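Long-range contacts in mycosin-1 (Mycobacterium smegmatis, PDB 4KB5), which acts as a subtilisin-like serine protease that cleaves EspB and may regulate ESX-1 secretion and virulence: residues 6-11 with 192-197; 63-68 with 127-132; 211-216 with 255-260; 283-288 with 305-310. All coordinates share one frame; numbering follows the deposited sequence.

Contact 1 of 4, residues 6-11 with 192-197; sequences VIDAGA and DETSLG. With GOL (glycerol), chain G.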
loop_
_atom_site.group_PDB
_atom_site.type_symbol
_atom_site.label_atom_id
_atom_site.label_comp_id
_atom_site.label_asym_id
_atom_site.label_seq_id
_atom_site.Cartn_x
_atom_site.Cartn_y
_atom_site.Cartn_z
ATOM N N VAL A 6 -17.670 -3.693 -8.998
ATOM C CA VAL A 6 -18.850 -3.977 -8.207
ATOM C C VAL A 6 -18.423 -4.733 -6.944
ATOM O O VAL A 6 -17.520 -5.569 -6.994
ATOM C CB VAL A 6 -19.819 -4.834 -9.062
ATOM C CG1 VAL A 6 -20.918 -5.457 -8.225
ATOM C CG2 VAL A 6 -20.397 -4.010 -10.210
ATOM N N ILE A 7 -19.047 -4.417 -5.810
ATOM C CA ILE A 7 -18.821 -5.172 -4.594
ATOM C C ILE A 7 -19.977 -6.137 -4.303
ATOM O O ILE A 7 -21.134 -5.729 -4.177
ATOM C CB ILE A 7 -18.553 -4.260 -3.387
ATOM C CG1 ILE A 7 -17.216 -3.528 -3.584
ATOM C CG2 ILE A 7 -18.571 -5.074 -2.094
ATOM C CD1 ILE A 7 -16.603 -2.990 -2.311
ATOM N N ASP A 8 -19.628 -7.418 -4.210
ATOM C CA ASP A 8 -20.545 -8.499 -3.865
ATOM C C ASP A 8 -20.273 -8.842 -2.406
ATOM O O ASP A 8 -19.430 -9.692 -2.105
ATOM C CB ASP A 8 -20.244 -9.696 -4.775
ATOM C CG ASP A 8 -21.261 -10.831 -4.654
ATOM O OD1 ASP A 8 -22.067 -10.874 -3.694
ATOM O OD2 ASP A 8 -21.239 -11.704 -5.554
ATOM N N ALA A 9 -20.969 -8.162 -1.502
ATOM C CA ALA A 9 -20.618 -8.203 -0.081
ATOM C C ALA A 9 -20.639 -9.588 0.570
ATOM O O ALA A 9 -19.927 -9.822 1.546
ATOM C CB ALA A 9 -21.476 -7.233 0.711
ATOM N N GLY A 10 -21.437 -10.507 0.032
ATOM C CA GLY A 10 -21.576 -11.827 0.636
ATOM C C GLY A 10 -20.580 -12.851 0.124
ATOM O O GLY A 10 -20.764 -14.054 0.335
ATOM N N ALA A 11 -19.535 -12.396 -0.565
ATOM C CA ALA A 11 -18.512 -13.319 -1.051
ATOM C C ALA A 11 -17.241 -13.322 -0.174
ATOM O O ALA A 11 -16.145 -13.571 -0.669
ATOM C CB ALA A 11 -18.178 -13.009 -2.505
ATOM N N ASP A 192 -12.107 -13.283 -11.650
ATOM C CA ASP A 192 -13.113 -13.215 -10.602
ATOM C C ASP A 192 -12.493 -12.678 -9.294
ATOM O O ASP A 192 -11.806 -13.411 -8.569
ATOM C CB ASP A 192 -13.764 -14.586 -10.401
ATOM C CG ASP A 192 -14.872 -14.567 -9.373
ATOM O OD1 ASP A 192 -15.098 -13.515 -8.719
ATOM O OD2 ASP A 192 -15.520 -15.625 -9.209
ATOM N N GLU A 193 -12.762 -11.403 -9.014
ATOM C CA GLU A 193 -12.218 -10.674 -7.868
ATOM C C GLU A 193 -13.222 -10.515 -6.764
ATOM O O GLU A 193 -12.999 -9.710 -5.854
ATOM C CB GLU A 193 -11.874 -9.245 -8.281
ATOM C CG GLU A 193 -10.536 -9.042 -8.923
ATOM C CD GLU A 193 -10.102 -7.587 -8.864
ATOM O OE1 GLU A 193 -9.381 -7.160 -9.795
ATOM O OE2 GLU A 193 -10.490 -6.879 -7.898
ATOM N N THR A 194 -14.351 -11.219 -6.853
ATOM C CA THR A 194 -15.459 -10.961 -5.943
ATOM C C THR A 194 -15.091 -11.185 -4.478
ATOM O O THR A 194 -15.657 -10.533 -3.595
ATOM C CB THR A 194 -16.746 -11.755 -6.303
ATOM O OG1 THR A 194 -16.439 -13.144 -6.423
ATOM C CG2 THR A 194 -17.348 -11.276 -7.620
ATOM N N SER A 195 -14.161 -12.103 -4.207
ATOM C CA SER A 195 -13.779 -12.352 -2.815
ATOM C C SER A 195 -12.956 -11.184 -2.268
ATOM O O SER A 195 -13.082 -10.841 -1.093
ATOM C CB SER A 195 -13.032 -13.688 -2.636
ATOM O OG SER A 195 -11.785 -13.655 -3.306
ATOM N N LEU A 196 -12.153 -10.558 -3.122
ATOM C CA LEU A 196 -11.342 -9.392 -2.708
ATOM C C LEU A 196 -12.218 -8.185 -2.386
ATOM O O LEU A 196 -12.070 -7.572 -1.323
ATOM C CB LEU A 196 -10.292 -9.034 -3.763
ATOM C CG LEU A 196 -9.342 -7.862 -3.441
ATOM C CD1 LEU A 196 -8.654 -8.015 -2.082
ATOM C CD2 LEU A 196 -8.311 -7.710 -4.548
ATOM N N GLY A 197 -13.151 -7.863 -3.286
ATOM C CA GLY A 197 -14.120 -6.787 -3.032
ATOM C C GLY A 197 -14.889 -7.041 -1.748
ATOM O O GLY A 197 -15.096 -6.130 -0.941
HETATM C C1 GOL G . -16.491 -6.511 -9.983
HETATM O O1 GOL G . -16.585 -5.473 -10.974
HETATM C C2 GOL G . -15.255 -7.380 -10.199
HETATM O O2 GOL G . -14.812 -7.277 -11.561
HETATM C C3 GOL G . -15.601 -8.835 -9.866
HETATM O O3 GOL G . -14.562 -9.711 -10.322
HETATM O O HOH W 1 -15.362 -7.326 -6.504
HETATM O O HOH W 2 -17.006 -8.266 -4.512
#
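Ala11 sits beside the first turn of helix 194-206, its CA 5.1 Å from that of Ser195; Ile7 comes down on Gly197 in extended conformation, and a type I beta turn from Asp8 to Ala11 bends the chain between these two touches. Residues 6-11 are part of the N-terminal extension that wraps around the subtilisin-like catalytic domain, and here they meet the start of a surface helix with no direct hydrogen bond. The methyl of Ala11 rests on the helix backbone, CB 3.7 Å from Thr194 O, while its carbonyl makes a CA-H...O contact, Ala11 O to Ser195 CA 3.4 Å. Ile7 lays both branches over Gly197: CD1 is 3.7 Å from Gly197 O, with CG2 close to the same oxygen. Polar links run through water and a glycerol. One water accepts from Asp8 N and donates to Thr194 O; another donates to Val6 O and, weakly, to Glu193 O. The glycerol, probably from the crystallisation liquor, adds a third bridge, accepting from Val6 N at O1 (2.9 Å) and from Glu193 N at O3 (2.8 Å). Just ahead of the helix is an Asx turn, Thr194 N donating to Asp192 OD1 at 3.1 Å. With chi1 at 53°, Thr194 turns its hydroxyl back onto that acceptor, OG1 meeting the syn lone pair of Asp192 OD1 at 2.7 Å.

Contact 2 of 4, residues 63-68 with 127-132; sequences GVTVAV and RLLSLR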
loop_
_atom_site.group_PDB
_atom_site.type_symbol
_atom_site.label_atom_id
_atom_site.label_comp_id
_atom_site.label_asym_id
_atom_site.label_seq_id
_atom_site.Cartn_x
_atom_site.Cartn_y
_atom_site.Cartn_z
ATOM N N GLY A 63 -1.110 3.295 20.612
ATOM C CA GLY A 63 -2.413 2.639 20.733
ATOM C C GLY A 63 -2.992 2.129 19.423
ATOM O O GLY A 63 -4.092 1.587 19.403
ATOM N N VAL A 64 -2.256 2.285 18.325
ATOM C CA VAL A 64 -2.774 1.902 17.018
ATOM C C VAL A 64 -2.021 0.706 16.456
ATOM O O VAL A 64 -0.805 0.627 16.575
ATOM C CB VAL A 64 -2.717 3.081 16.009
ATOM C CG1 VAL A 64 -3.241 2.645 14.641
ATOM C CG2 VAL A 64 -3.497 4.282 16.537
ATOM N N THR A 65 -2.747 -0.212 15.827
ATOM C CA THR A 65 -2.142 -1.393 15.223
ATOM C C THR A 65 -2.229 -1.306 13.712
ATOM O O THR A 65 -3.306 -1.099 13.157
ATOM C CB THR A 65 -2.836 -2.683 15.737
ATOM O OG1 THR A 65 -2.630 -2.788 17.149
ATOM C CG2 THR A 65 -2.286 -3.935 15.063
ATOM N N VAL A 66 -1.084 -1.441 13.054
ATOM C CA VAL A 66 -1.012 -1.404 11.606
ATOM C C VAL A 66 -0.575 -2.754 11.065
ATOM O O VAL A 66 0.474 -3.291 11.471
ATOM C CB VAL A 66 -0.029 -0.316 11.108
ATOM C CG1 VAL A 66 -0.030 -0.237 9.581
ATOM C CG2 VAL A 66 -0.385 1.038 11.718
ATOM N N ALA A 67 -1.385 -3.300 10.159
ATOM C CA ALA A 67 -1.040 -4.518 9.461
ATOM C C ALA A 67 -0.286 -4.184 8.186
ATOM O O ALA A 67 -0.699 -3.323 7.385
ATOM C CB ALA A 67 -2.290 -5.333 9.151
ATOM N N VAL A 68 0.825 -4.871 7.988
ATOM C CA VAL A 68 1.645 -4.653 6.812
ATOM C C VAL A 68 1.502 -5.890 5.950
ATOM O O VAL A 68 2.009 -6.967 6.300
ATOM C CB VAL A 68 3.110 -4.399 7.201
ATOM C CG1 VAL A 68 3.948 -4.055 5.977
ATOM C CG2 VAL A 68 3.190 -3.283 8.234
ATOM N N ARG A 127 1.842 -0.491 16.983
ATOM C CA ARG A 127 2.072 -1.936 16.931
ATOM C C ARG A 127 2.041 -2.348 15.459
ATOM O O ARG A 127 1.142 -1.946 14.723
ATOM C CB ARG A 127 1.004 -2.677 17.730
ATOM C CG ARG A 127 1.193 -4.183 17.806
ATOM C CD ARG A 127 0.138 -4.812 18.710
ATOM N NE ARG A 127 0.546 -6.126 19.207
ATOM C CZ ARG A 127 0.206 -6.629 20.396
ATOM N NH1 ARG A 127 -0.556 -5.931 21.234
ATOM N NH2 ARG A 127 0.638 -7.834 20.758
ATOM N N LEU A 128 3.051 -3.100 15.025
ATOM C CA LEU A 128 3.131 -3.579 13.645
ATOM C C LEU A 128 2.814 -5.078 13.565
ATOM O O LEU A 128 3.343 -5.871 14.357
ATOM C CB LEU A 128 4.521 -3.301 13.052
ATOM C CG LEU A 128 4.962 -1.843 12.884
ATOM C CD1 LEU A 128 6.482 -1.714 12.834
ATOM C CD2 LEU A 128 4.316 -1.214 11.650
ATOM N N LEU A 129 1.950 -5.452 12.621
ATOM C CA LEU A 129 1.648 -6.858 12.342
ATOM C C LEU A 129 2.086 -7.179 10.932
ATOM O O LEU A 129 1.698 -6.482 10.005
ATOM C CB LEU A 129 0.150 -7.130 12.426
ATOM C CG LEU A 129 -0.635 -7.111 13.733
ATOM C CD1 LEU A 129 -2.056 -7.562 13.403
ATOM C CD2 LEU A 129 -0.027 -8.000 14.812
ATOM N N SER A 130 2.873 -8.235 10.758
ATOM C CA SER A 130 3.359 -8.610 9.418
ATOM C C SER A 130 2.652 -9.831 8.826
ATOM O O SER A 130 2.679 -10.916 9.418
ATOM C CB SER A 130 4.857 -8.885 9.437
ATOM O OG SER A 130 5.266 -9.328 8.153
ATOM N N LEU A 131 2.041 -9.647 7.660
ATOM C CA LEU A 131 1.423 -10.740 6.912
ATOM C C LEU A 131 2.142 -10.836 5.580
ATOM O O LEU A 131 2.115 -9.895 4.802
ATOM C CB LEU A 131 -0.076 -10.475 6.681
ATOM C CG LEU A 131 -1.016 -10.421 7.893
ATOM C CD1 LEU A 131 -0.907 -9.104 8.665
ATOM C CD2 LEU A 131 -2.450 -10.651 7.429
ATOM N N ARG A 132 2.830 -11.943 5.334
ATOM C CA ARG A 132 3.501 -12.114 4.059
ATOM C C ARG A 132 2.489 -12.659 3.073
ATOM O O ARG A 132 1.941 -13.747 3.274
ATOM C CB ARG A 132 4.712 -13.046 4.141
ATOM C CG ARG A 132 5.259 -13.360 2.753
ATOM C CD ARG A 132 6.680 -13.898 2.760
ATOM N NE ARG A 132 6.745 -15.268 3.263
ATOM C CZ ARG A 132 7.815 -16.054 3.182
ATOM N NH1 ARG A 132 8.940 -15.610 2.609
ATOM N NH2 ARG A 132 7.758 -17.289 3.680
HETATM O O HOH W 3 4.765 -8.219 5.602
#
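Thr65 to Val68 pair with Arg127 to Leu131 as neighbouring parallel strands, the third and second from one edge of the seven-stranded parallel sheet of the subtilisin fold; strand 65-70 runs on to Asp70, inferred to belong to the charge relay. Five backbone hydrogen bonds join them, the two strands taking turns as donor. Val68 N to Leu129 O is the shortest, at 2.7 Å and nearly straight on to the carbonyl, whereas Leu131 N reaches Val68 O at 3.0 Å, tilted 25° from the carbonyl plane. On one face Val66, Val68 and Leu128 pack under helix 102-110. Val68, with chi1 at -175°, has CG2 beside its own backbone N, and this branch meets Leu128 CD2 at 4.1 Å. The other face carries Thr65, Ala67, Leu129 and Leu131, with helix 154-171 covering Ala67 and Leu131. Here Thr65 CG2 lies 3.8 Å from Leu129 CG, and Ala67 CB takes Leu131 CD1 at 4.0 Å. At the start of the two strands the Thr65 and Arg127 side chains lie side by side, Thr65 OG1 3.7 Å from Arg127 CB. Ser130 OG is hydrogen-bonded to Gly94 O and also accepts from a water at 2.8 Å, whose other bond goes to Val68 O at 3.1 Å.

Contact 3 of 4, residues 211-216 with 255-260; sequences IVVAAG and VLTVGS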
loop_
_atom_site.group_PDB
_atom_site.type_symbol
_atom_site.label_atom_id
_atom_site.label_comp_id
_atom_site.label_asym_id
_atom_site.label_seq_id
_atom_site.Cartn_x
_atom_site.Cartn_y
_atom_site.Cartn_z
ATOM N N ILE A 211 -7.808 1.119 4.886
ATOM C CA ILE A 211 -6.946 0.341 3.991
ATOM C C ILE A 211 -6.277 1.272 2.991
ATOM O O ILE A 211 -6.961 2.035 2.293
ATOM C CB ILE A 211 -7.724 -0.768 3.229
ATOM C CG1 ILE A 211 -8.399 -1.726 4.223
ATOM C CG2 ILE A 211 -6.802 -1.508 2.246
ATOM C CD1 ILE A 211 -9.141 -2.887 3.584
ATOM N N VAL A 212 -4.943 1.201 2.939
ATOM C CA VAL A 212 -4.115 2.026 2.066
ATOM C C VAL A 212 -3.392 1.082 1.125
ATOM O O VAL A 212 -2.759 0.109 1.574
ATOM C CB VAL A 212 -3.085 2.852 2.897
ATOM C CG1 VAL A 212 -2.212 3.732 2.006
ATOM C CG2 VAL A 212 -3.778 3.693 3.962
ATOM N N VAL A 213 -3.471 1.346 -0.174
ATOM C CA VAL A 213 -2.889 0.442 -1.161
ATOM C C VAL A 213 -1.928 1.172 -2.099
ATOM O O VAL A 213 -2.097 2.355 -2.372
ATOM C CB VAL A 213 -3.986 -0.363 -1.931
ATOM C CG1 VAL A 213 -5.095 -0.790 -0.961
ATOM C CG2 VAL A 213 -4.614 0.446 -3.060
ATOM N N ALA A 214 -0.917 0.455 -2.581
ATOM C CA ALA A 214 -0.001 0.955 -3.602
ATOM C C ALA A 214 -0.718 1.165 -4.934
ATOM O O ALA A 214 -1.529 0.333 -5.335
ATOM C CB ALA A 214 1.151 -0.023 -3.790
ATOM N N ALA A 215 -0.399 2.250 -5.633
ATOM C CA ALA A 215 -0.929 2.456 -6.996
ATOM C C ALA A 215 -0.355 1.439 -7.991
ATOM O O ALA A 215 -0.992 1.120 -9.010
ATOM C CB ALA A 215 -0.667 3.882 -7.484
ATOM N N GLY A 216 0.841 0.928 -7.681
ATOM C CA GLY A 216 1.543 -0.009 -8.564
ATOM C C GLY A 216 2.666 0.662 -9.335
ATOM O O GLY A 216 2.647 1.884 -9.563
ATOM N N VAL A 255 -10.864 1.945 -0.487
ATOM C CA VAL A 255 -9.445 2.007 -0.128
ATOM C C VAL A 255 -8.874 3.369 -0.543
ATOM O O VAL A 255 -9.500 4.072 -1.344
ATOM C CB VAL A 255 -8.637 0.871 -0.796
ATOM C CG1 VAL A 255 -9.165 -0.494 -0.347
ATOM C CG2 VAL A 255 -8.649 1.006 -2.309
ATOM N N LEU A 256 -7.724 3.745 0.031
ATOM C CA LEU A 256 -6.956 4.917 -0.431
ATOM C C LEU A 256 -5.750 4.459 -1.234
ATOM O O LEU A 256 -4.844 3.781 -0.700
ATOM C CB LEU A 256 -6.518 5.807 0.741
ATOM C CG LEU A 256 -5.679 7.055 0.373
ATOM C CD1 LEU A 256 -6.383 7.970 -0.638
ATOM C CD2 LEU A 256 -5.340 7.810 1.659
ATOM N N THR A 257 -5.749 4.787 -2.521
ATOM C CA THR A 257 -4.721 4.317 -3.446
ATOM C C THR A 257 -3.647 5.390 -3.621
ATOM O O THR A 257 -3.958 6.549 -3.985
ATOM C CB THR A 257 -5.350 3.937 -4.797
ATOM O OG1 THR A 257 -6.309 2.908 -4.571
ATOM C CG2 THR A 257 -4.309 3.435 -5.807
ATOM N N VAL A 258 -2.388 5.003 -3.359
ATOM C CA VAL A 258 -1.289 5.966 -3.245
ATOM C C VAL A 258 -0.234 5.827 -4.336
ATOM O O VAL A 258 0.371 4.763 -4.514
ATOM C CB VAL A 258 -0.647 5.907 -1.848
ATOM C CG1 VAL A 258 0.399 7.010 -1.681
ATOM C CG2 VAL A 258 -1.723 6.002 -0.767
ATOM N N GLY A 259 -0.027 6.912 -5.073
ATOM C CA GLY A 259 1.013 6.971 -6.105
ATOM C C GLY A 259 2.301 7.572 -5.556
ATOM O O GLY A 259 2.353 8.035 -4.413
ATOM N N SER A 260 3.332 7.597 -6.385
ATOM C CA SER A 260 4.647 8.058 -5.938
ATOM C C SER A 260 5.083 9.420 -6.511
ATOM O O SER A 260 4.872 9.688 -7.694
ATOM C CB SER A 260 5.699 6.999 -6.275
ATOM O OG SER A 260 6.982 7.478 -5.945
#
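Strands 210-214 and 256-261, parallel neighbours in the central sheet of the subtilisin fold, meet from Ile211 to Ala215 against Val255 to Gly259, where the first strand runs out beside the active site. Ala214 touches Thr311, at the start of helix 311-328, and its side chain is about 4 Å from that of Ser312. Backbone bonds run from Leu256 N to Ile211 O (2.9 Å), Val213 N to Leu256 O and Val258 N to Val213 O (2.8 Å). The last, Ala215 N to Val258 O, arrives 45° out of the carbonyl plane and is bent to 146°: the ladder is giving way as the strand leaves the sheet. On one face Val212 CG1 fits against Val258 CG2 at 3.6 Å, with Leu256 beside them under helices 311-328 and 334-343. The other face packs Ile211 CG2 on Val255 CG1 at 3.7 Å, and Val213 lies across Val255 at about a right angle. Val213 is turned to chi1 -40°, which sets CG2 3.3 Å from Thr257 OG1, a close fit. Side chains thus meet almost wholly through carbon, around a ladder regular up to Val258 N; polar atoms are spent on backbone bonds, and Thr257 OG1 is satisfied by Ala249 O.

Contact 4 of 4, residues 283-288 with 305-310; sequences GENLTS and PVPLNG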
loop_
_atom_site.group_PDB
_atom_site.type_symbol
_atom_site.label_atom_id
_atom_site.label_comp_id
_atom_site.label_asym_id
_atom_site.label_seq_id
_atom_site.Cartn_x
_atom_site.Cartn_y
_atom_site.Cartn_z
ATOM N N GLY A 283 8.342 8.470 -2.886
ATOM C CA GLY A 283 8.528 7.102 -3.318
ATOM C C GLY A 283 9.832 6.897 -4.069
ATOM O O GLY A 283 10.021 5.862 -4.721
ATOM N N GLU A 284 10.741 7.867 -3.954
ATOM C CA GLU A 284 12.042 7.795 -4.656
ATOM C C GLU A 284 13.222 8.053 -3.733
ATOM O O GLU A 284 13.130 8.885 -2.827
ATOM C CB GLU A 284 12.106 8.801 -5.803
ATOM C CG GLU A 284 11.238 8.454 -6.999
ATOM C CD GLU A 284 11.397 9.451 -8.134
ATOM O OE1 GLU A 284 12.502 10.031 -8.269
ATOM O OE2 GLU A 284 10.418 9.668 -8.887
ATOM N N ASN A 285 14.327 7.335 -3.964
ATOM C CA ASN A 285 15.578 7.552 -3.203
ATOM C C ASN A 285 15.327 7.613 -1.707
ATOM O O ASN A 285 15.812 8.523 -1.024
ATOM C CB ASN A 285 16.249 8.860 -3.649
ATOM C CG ASN A 285 16.558 8.878 -5.128
ATOM O OD1 ASN A 285 17.191 7.964 -5.648
ATOM N ND2 ASN A 285 16.106 9.919 -5.816
ATOM N N LEU A 286 14.557 6.662 -1.192
ATOM C CA LEU A 286 14.175 6.704 0.220
ATOM C C LEU A 286 15.225 6.079 1.110
ATOM O O LEU A 286 16.095 5.344 0.641
ATOM C CB LEU A 286 12.833 5.994 0.445
ATOM C CG LEU A 286 11.676 6.485 -0.434
ATOM C CD1 LEU A 286 10.464 5.614 -0.160
ATOM C CD2 LEU A 286 11.391 7.950 -0.152
ATOM N N THR A 287 15.120 6.389 2.398
ATOM C CA THR A 287 15.863 5.705 3.441
ATOM C C THR A 287 14.884 4.908 4.295
ATOM O O THR A 287 13.803 5.398 4.634
ATOM C CB THR A 287 16.620 6.712 4.328
ATOM O OG1 THR A 287 17.513 7.460 3.502
ATOM C CG2 THR A 287 17.442 6.003 5.430
ATOM N N SER A 288 15.294 3.698 4.660
ATOM C CA SER A 288 14.523 2.845 5.554
ATOM C C SER A 288 15.482 1.953 6.341
ATOM O O SER A 288 16.699 2.045 6.187
ATOM C CB SER A 288 13.667 1.863 4.756
ATOM O OG SER A 288 12.540 1.441 5.504
ATOM N N PRO A 305 24.238 -1.097 -6.388
ATOM C CA PRO A 305 23.075 -0.847 -5.529
ATOM C C PRO A 305 22.044 0.080 -6.175
ATOM O O PRO A 305 22.404 1.104 -6.762
ATOM C CB PRO A 305 23.682 -0.177 -4.282
ATOM C CG PRO A 305 25.161 -0.336 -4.410
ATOM C CD PRO A 305 25.436 -0.411 -5.879
ATOM N N VAL A 306 20.771 -0.287 -6.052
ATOM C CA VAL A 306 19.662 0.491 -6.605
ATOM C C VAL A 306 18.918 1.174 -5.453
ATOM O O VAL A 306 18.590 0.521 -4.468
ATOM C CB VAL A 306 18.719 -0.417 -7.427
ATOM C CG1 VAL A 306 17.488 0.340 -7.909
ATOM C CG2 VAL A 306 19.464 -0.992 -8.622
ATOM N N PRO A 307 18.654 2.491 -5.573
ATOM C CA PRO A 307 17.936 3.239 -4.533
ATOM C C PRO A 307 16.566 2.633 -4.204
ATOM O O PRO A 307 15.972 1.965 -5.046
ATOM C CB PRO A 307 17.760 4.636 -5.155
ATOM C CG PRO A 307 18.814 4.731 -6.205
ATOM C CD PRO A 307 18.974 3.341 -6.740
ATOM N N LEU A 308 16.084 2.851 -2.984
ATOM C CA LEU A 308 14.754 2.372 -2.599
ATOM C C LEU A 308 13.690 3.229 -3.289
ATOM O O LEU A 308 13.541 4.404 -2.974
ATOM C CB LEU A 308 14.574 2.402 -1.080
ATOM C CG LEU A 308 15.543 1.587 -0.210
ATOM C CD1 LEU A 308 15.125 1.676 1.249
ATOM C CD2 LEU A 308 15.634 0.131 -0.653
ATOM N N ASN A 309 12.998 2.641 -4.264
ATOM C CA ASN A 309 11.920 3.326 -4.991
ATOM C C ASN A 309 10.656 2.477 -4.972
ATOM O O ASN A 309 10.741 1.252 -4.964
ATOM C CB ASN A 309 12.312 3.566 -6.455
ATOM C CG ASN A 309 13.471 4.540 -6.618
ATOM O OD1 ASN A 309 13.703 5.421 -5.787
ATOM N ND2 ASN A 309 14.207 4.389 -7.714
ATOM N N GLY A 310 9.486 3.115 -4.973
ATOM C CA GLY A 310 8.250 2.385 -5.267
ATOM C C GLY A 310 6.999 2.865 -4.559
ATOM O O GLY A 310 7.077 3.467 -3.488
HETATM O O HOH W 4 17.420 5.152 -1.698
#
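Asn309 reaches across to Asn285 in the loop just ahead of helix 311-328, which carries Ser312, the inferred charge-relay serine of this subtilisin-like fold. Its CB lies 3.7 Å from Gly283 O. With chi1 at -66°, CG stands anti to the carbonyl carbon and is carried toward the opposing loop, where its nearest neighbour is Asn285 N. At the tip OD1 takes the N-H of Asn285 at 2.7 Å, almost head-on to the amide C=O (178°), and also touches Glu284 CA at 3.1 Å. Asn285 itself has left-handed backbone angles, so the chain turns sharply here; its OD1 lies against the ring of Pro307, 3.4 Å from CB. On either side of this hydrogen bond the backbones are joined directly: Gly310 N donates to Gly283 O at 2.8 Å, and Leu286 N to Leu308 O at 3.1 Å, nearly straight. Gly310 occupies the N-cap position of the helix with backbone angles that call for glycine. The buried Leu308 packs its CD1 on Ser288 CB at 3.8 Å, while Ser288 OG bonds to Met104 O. Trp45 NE1 donates to Glu284 O, tying in a segment from the N-terminal side of the chain. A single water completes the pairing, accepting from Leu308 N and donating to Leu286 O at 2.7 Å.

Contacts 2 and 3 belong to the same parallel sheet, with strand 176-179 between them and centres about 17 Å apart; contacts 3 and 4 meet directly, Ser260 OG lying 3.1 Å from Gly283 CA. All three come near the inferred charge relay: the side chain of Val68 in contact 2 is about 4 Å from that of Asp70, that of Ala214 in contact 3 about 4 Å from that of Ser312, and the glycine residue Gly310 in contact 4 is about 6 Å from the side chains of Ser312 and His101. Contact 1 stands apart, its centre about 34 Å from that of contact 4, on the far side of the molecule. It joins the core through helix 194-206, which is followed in the chain by strand 210-214 of contact 3.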